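Local coordinates for protein tRNA(Ile2) 2-agmatinylcytidine synthetase TiaS (Archaeoglobus fulgidus, PDB 5XOB) that uses ATP to attach agmatine to the wobble cytidine of an isoleucine tRNA, forming 2-agmatinylcytidine and switching codon reading from AUG to AUA, at residues A[24-29]-A[59-64]; A[31-36]-A[68-73]. One frame throughout, in Å; residues are numbered along the deposited sequence.

Interaction 1 of 2, residues A[24-29]-A[59-64]; sequences LAMERV and VSFLVE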
loop_
_atom_site.group_PDB
_atom_site.type_symbol
_atom_site.label_atom_id
_atom_site.label_comp_id
_atom_site.label_asym_id
_atom_site.label_seq_id
_atom_site.Cartn_x
_atom_site.Cartn_y
_atom_site.Cartn_z
ATOM N N LEU A 24 -17.708 10.252 15.114
ATOM C CA LEU A 24 -18.488 11.214 15.839
ATOM C C LEU A 24 -19.821 11.312 15.133
ATOM O O LEU A 24 -20.866 11.184 15.762
ATOM C CB LEU A 24 -17.786 12.568 15.859
ATOM C CG LEU A 24 -16.393 12.592 16.506
ATOM C CD1 LEU A 24 -15.729 13.950 16.311
ATOM C CD2 LEU A 24 -16.461 12.222 17.983
ATOM N N ALA A 25 -19.790 11.494 13.815
ATOM C CA ALA A 25 -21.026 11.609 13.047
ATOM C C ALA A 25 -21.891 10.391 13.286
ATOM O O ALA A 25 -23.084 10.506 13.544
ATOM C CB ALA A 25 -20.739 11.767 11.566
ATOM N N MET A 26 -21.281 9.219 13.211
ATOM C CA MET A 26 -22.013 7.985 13.454
ATOM C C MET A 26 -22.695 8.012 14.829
ATOM O O MET A 26 -23.887 7.724 14.930
ATOM C CB MET A 26 -21.087 6.774 13.305
ATOM C CG MET A 26 -20.794 6.413 11.853
ATOM S SD MET A 26 -19.446 5.233 11.662
ATOM C CE MET A 26 -20.080 3.906 12.688
ATOM N N GLU A 27 -21.951 8.389 15.869
ATOM C CA GLU A 27 -22.513 8.504 17.216
ATOM C C GLU A 27 -23.756 9.392 17.233
ATOM O O GLU A 27 -24.810 8.975 17.720
ATOM C CB GLU A 27 -21.478 9.058 18.194
ATOM C CG GLU A 27 -20.390 8.070 18.568
ATOM C CD GLU A 27 -19.351 8.674 19.495
ATOM O OE1 GLU A 27 -19.457 9.882 19.792
ATOM O OE2 GLU A 27 -18.429 7.943 19.924
ATOM N N ARG A 28 -23.633 10.605 16.694
ATOM C CA ARG A 28 -24.761 11.557 16.670
ATOM C C ARG A 28 -25.987 11.013 15.936
ATOM O O ARG A 28 -27.109 11.135 16.421
ATOM C CB ARG A 28 -24.359 12.919 16.078
ATOM C CG ARG A 28 -24.473 14.063 17.080
ATOM C CD ARG A 28 -24.420 15.443 16.426
ATOM N NE ARG A 28 -25.522 16.316 16.855
ATOM C CZ ARG A 28 -25.611 17.622 16.593
ATOM N NH1 ARG A 28 -24.654 18.247 15.912
ATOM N NH2 ARG A 28 -26.662 18.312 17.025
ATOM N N VAL A 29 -25.769 10.422 14.771
ATOM C CA VAL A 29 -26.854 9.811 14.018
ATOM C C VAL A 29 -27.533 8.722 14.835
ATOM O O VAL A 29 -28.762 8.618 14.856
ATOM C CB VAL A 29 -26.333 9.190 12.711
ATOM C CG1 VAL A 29 -27.343 8.211 12.120
ATOM C CG2 VAL A 29 -25.993 10.288 11.711
ATOM N N VAL A 59 -14.360 7.813 3.943
ATOM C CA VAL A 59 -15.174 6.896 4.760
ATOM C C VAL A 59 -16.656 6.950 4.363
ATOM O O VAL A 59 -17.187 8.018 4.031
ATOM C CB VAL A 59 -15.074 7.245 6.273
ATOM C CG1 VAL A 59 -15.899 6.284 7.132
ATOM C CG2 VAL A 59 -13.624 7.271 6.740
ATOM N N SER A 60 -17.320 5.795 4.409
ATOM C CA SER A 60 -18.776 5.736 4.296
ATOM C C SER A 60 -19.414 4.848 5.361
ATOM O O SER A 60 -18.745 4.026 5.991
ATOM C CB SER A 60 -19.187 5.235 2.914
ATOM O OG SER A 60 -18.580 3.991 2.622
ATOM N N PHE A 61 -20.716 5.027 5.563
ATOM C CA PHE A 61 -21.477 4.121 6.416
ATOM C C PHE A 61 -22.954 4.127 6.058
ATOM O O PHE A 61 -23.478 5.120 5.552
ATOM C CB PHE A 61 -21.281 4.457 7.898
ATOM C CG PHE A 61 -21.660 5.864 8.263
ATOM C CD1 PHE A 61 -22.925 6.150 8.774
ATOM C CD2 PHE A 61 -20.746 6.908 8.117
ATOM C CE1 PHE A 61 -23.276 7.451 9.116
ATOM C CE2 PHE A 61 -21.088 8.211 8.459
ATOM C CZ PHE A 61 -22.355 8.483 8.958
ATOM N N LEU A 62 -23.610 3.001 6.332
ATOM C CA LEU A 62 -25.020 2.821 6.022
ATOM C C LEU A 62 -25.890 3.114 7.238
ATOM O O LEU A 62 -25.639 2.588 8.328
ATOM C CB LEU A 62 -25.273 1.385 5.560
ATOM C CG LEU A 62 -26.627 1.075 4.903
ATOM C CD1 LEU A 62 -26.895 1.981 3.714
ATOM C CD2 LEU A 62 -26.673 -0.380 4.464
ATOM N N VAL A 63 -26.915 3.944 7.046
ATOM C CA VAL A 63 -27.868 4.237 8.108
ATOM C C VAL A 63 -29.302 4.009 7.665
ATOM O O VAL A 63 -29.593 3.965 6.475
ATOM C CB VAL A 63 -27.738 5.679 8.609
ATOM C CG1 VAL A 63 -26.320 5.935 9.079
ATOM C CG2 VAL A 63 -28.115 6.670 7.521
ATOM N N GLU A 64 -30.180 3.853 8.651
ATOM C CA GLU A 64 -31.618 3.807 8.446
ATOM C C GLU A 64 -32.200 4.976 9.226
ATOM O O GLU A 64 -31.975 5.097 10.431
ATOM C CB GLU A 64 -32.185 2.483 8.955
ATOM C CG GLU A 64 -33.709 2.406 9.019
ATOM C CD GLU A 64 -34.348 1.853 7.752
ATOM O OE1 GLU A 64 -33.942 0.753 7.303
ATOM O OE2 GLU A 64 -35.278 2.504 7.224
#
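Ala25, Met26 and Val29 of helix 20-32 rest on Phe61 and Val63 of strand 57-64. The contact is wholly apolar, and no hydrogen bond crosses it. Ala25 touches lightly: its CB lies 4.5 Å from Phe61 CZ. Met26 makes the closest approach. With its CG anti to the carbonyl carbon (chi1 -77°), that atom sits almost exactly over the centre of the Phe61 ring. Met26 CG is 3.5 Å from the Phe61 ring centroid, in a CH-pi contact. Met26 SD lies over the same face, 4.4 Å from the Phe61 centroid, and adds a Met-aromatic contact. The two side chains slide past each other in opposite directions. Phe61 CB points toward the helix, and with CG between the backbone N and the carbonyl carbon (chi1 58°) the ring lies flat under Met26 CG. One turn on from Ala25, Val29 brings its CG1 to 3.9 Å from Val63 CG1, with the two side chains lying across each other. Helix and strand run nearly parallel, 10° apart, with segment axes 10.5 Å from each other. This is helix-on-sheet packing in the ferredoxin-like fold of the TCKD domain. Strand 57-64 pairs antiparallel with strands 2-8 and 35-44. Pro40 of strand 35-44 meets both Met26 and Phe61. Leu71 of helix 68-82 touches Val29 and Val63 from the neighbouring helix.

Interaction 2 of 2, residues A[31-36]-A[68-73]; sequences RELGKV and VGELVD
Leu33 reaches over to helix 68-82 and touches it with both methyls at Glu70 and Leu71. Leu33 CD1 lies against the backbone, 3.3 Å from Leu71 CA. It also meets the side chain, with Leu71 CB 4.0 Å from Leu33 CD1. CD2 takes the more exposed flank. Leu33 CD2 lies 3.6 Å from Glu70 OE1, a plain van der Waals contact, and packs on Glu70 CB as well. With CG anti to the carbonyl carbon (chi1 -63°), the Leu33 fork faces helix 68-82, one methyl to each residue. It crosses the extended Glu70 chain at a slant. In the beta-alpha-beta-beta-alpha-beta order of this ferredoxin-like domain, residues 31-36 lead from the first helix into the second strand, and helix 68-82 is the second helix. Leu33, in this connection, packs against the second helix. Further out, Val65, which lies between strand 57-64 and helix 68-82, also touches Leu33. Leu71 turns its side chain into the core, against Val3 and Val5 of strand 2-8. On the other segment, the carboxylate of Glu30 accepts a hydrogen bond from Val36 N, in the link toward strand 35-44.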
loop_
_atom_site.group_PDB
_atom_site.type_symbol
_atom_site.label_atom_id
_atom_site.label_comp_id
_atom_site.label_asym_id
_atom_site.label_seq_id
_atom_site.Cartn_x
_atom_site.Cartn_y
_atom_site.Cartn_z
ATOM N N ARG A 31 -27.936 8.450 17.856
ATOM C CA ARG A 31 -28.681 8.981 18.988
ATOM C C ARG A 31 -29.829 9.901 18.577
ATOM O O ARG A 31 -30.857 9.941 19.250
ATOM C CB ARG A 31 -27.735 9.695 19.959
ATOM C CG ARG A 31 -27.532 11.186 19.717
ATOM C CD ARG A 31 -26.917 11.832 20.944
ATOM N NE ARG A 31 -25.573 11.317 21.195
ATOM C CZ ARG A 31 -24.441 11.994 21.004
ATOM N NH1 ARG A 31 -24.455 13.253 20.568
ATOM N NH2 ARG A 31 -23.276 11.405 21.262
ATOM N N GLU A 32 -29.658 10.650 17.491
ATOM C CA GLU A 32 -30.736 11.506 16.995
ATOM C C GLU A 32 -31.651 10.771 16.008
ATOM O O GLU A 32 -32.866 10.753 16.201
ATOM C CB GLU A 32 -30.189 12.802 16.371
ATOM C CG GLU A 32 -29.507 13.728 17.379
ATOM C CD GLU A 32 -29.705 15.209 17.087
ATOM O OE1 GLU A 32 -28.702 15.961 17.112
ATOM O OE2 GLU A 32 -30.863 15.627 16.847
ATOM N N LEU A 33 -31.084 10.143 14.977
ATOM C CA LEU A 33 -31.886 9.752 13.809
ATOM C C LEU A 33 -32.217 8.273 13.640
ATOM O O LEU A 33 -33.336 7.933 13.240
ATOM C CB LEU A 33 -31.221 10.272 12.534
ATOM C CG LEU A 33 -31.129 11.793 12.433
ATOM C CD1 LEU A 33 -30.511 12.182 11.103
ATOM C CD2 LEU A 33 -32.500 12.439 12.581
ATOM N N GLY A 34 -31.263 7.394 13.912
ATOM C CA GLY A 34 -31.490 5.984 13.641
ATOM C C GLY A 34 -30.331 5.093 14.001
ATOM O O GLY A 34 -29.581 5.393 14.924
ATOM N N LYS A 35 -30.208 3.981 13.280
ATOM C CA LYS A 35 -29.154 3.008 13.521
ATOM C C LYS A 35 -28.223 2.975 12.319
ATOM O O LYS A 35 -28.676 3.064 11.177
ATOM C CB LYS A 35 -29.752 1.630 13.762
ATOM N N VAL A 36 -26.922 2.865 12.595
ATOM C CA VAL A 36 -25.917 2.561 11.573
ATOM C C VAL A 36 -25.950 1.052 11.286
ATOM O O VAL A 36 -25.859 0.231 12.207
ATOM C CB VAL A 36 -24.486 2.948 12.025
ATOM C CG1 VAL A 36 -23.466 2.622 10.935
ATOM C CG2 VAL A 36 -24.412 4.424 12.395
ATOM N N VAL A 68 -34.231 12.140 5.187
ATOM C CA VAL A 68 -32.900 12.394 4.651
ATOM C C VAL A 68 -32.415 13.804 4.981
ATOM O O VAL A 68 -31.253 13.984 5.347
ATOM C CB VAL A 68 -32.877 12.163 3.116
ATOM C CG1 VAL A 68 -31.569 12.645 2.494
ATOM C CG2 VAL A 68 -33.093 10.689 2.800
ATOM N N GLY A 69 -33.299 14.795 4.856
ATOM C CA GLY A 69 -32.939 16.197 5.108
ATOM C C GLY A 69 -32.375 16.436 6.499
ATOM O O GLY A 69 -31.550 17.328 6.703
ATOM N N GLU A 70 -32.819 15.619 7.451
ATOM C CA GLU A 70 -32.369 15.701 8.837
ATOM C C GLU A 70 -30.968 15.119 8.961
ATOM O O GLU A 70 -30.116 15.659 9.662
ATOM C CB GLU A 70 -33.327 14.925 9.739
ATOM C CG GLU A 70 -34.781 15.360 9.605
ATOM C CD GLU A 70 -35.724 14.611 10.533
ATOM O OE1 GLU A 70 -35.487 13.406 10.797
ATOM O OE2 GLU A 70 -36.715 15.229 10.985
ATOM N N LEU A 71 -30.752 14.004 8.268
ATOM C CA LEU A 71 -29.441 13.355 8.184
ATOM C C LEU A 71 -28.337 14.332 7.754
ATOM O O LEU A 71 -27.281 14.428 8.387
ATOM C CB LEU A 71 -29.511 12.186 7.188
ATOM C CG LEU A 71 -28.795 10.867 7.504
ATOM C CD1 LEU A 71 -28.380 10.197 6.200
ATOM C CD2 LEU A 71 -27.593 11.035 8.427
ATOM N N VAL A 72 -28.604 15.049 6.668
ATOM C CA VAL A 72 -27.687 16.049 6.140
ATOM C C VAL A 72 -27.316 17.016 7.245
ATOM O O VAL A 72 -26.138 17.239 7.526
ATOM C CB VAL A 72 -28.348 16.860 5.005
ATOM C CG1 VAL A 72 -27.415 17.953 4.510
ATOM C CG2 VAL A 72 -28.750 15.959 3.848
ATOM N N ASP A 73 -28.357 17.581 7.856
ATOM C CA ASP A 73 -28.232 18.570 8.917
ATOM C C ASP A 73 -27.368 18.042 10.051
ATOM O O ASP A 73 -26.475 18.736 10.529
ATOM C CB ASP A 73 -29.619 18.936 9.481
ATOM C CG ASP A 73 -30.459 19.804 8.529
ATOM O OD1 ASP A 73 -29.901 20.426 7.592
ATOM O OD2 ASP A 73 -31.695 19.876 8.742
#

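How the interactions relate
The two contacts follow one another along helix 20-32, with centres about 8 Å apart. Interaction 1 uses its middle, and interaction 2 uses its last residues and the link that follows. They touch directly. Val29 O probably accepts a hydrogen bond from Gly34 N at 2.9 Å, and Lys35 O one from Glu64 N at 3.0 Å. The second ties strands 35-44 and 57-64 together. Val29 CG2 also packs 3.7 Å from Leu71 CD2, so Leu71 joins the apolar packing of both contacts. The magnesium ion is bound by Asp8 and phosphorylated Thr18. Thr18 lies just before helix 20-32, and interaction 2 lies at the other end of the helix from it; neither contact includes a magnesium ligand.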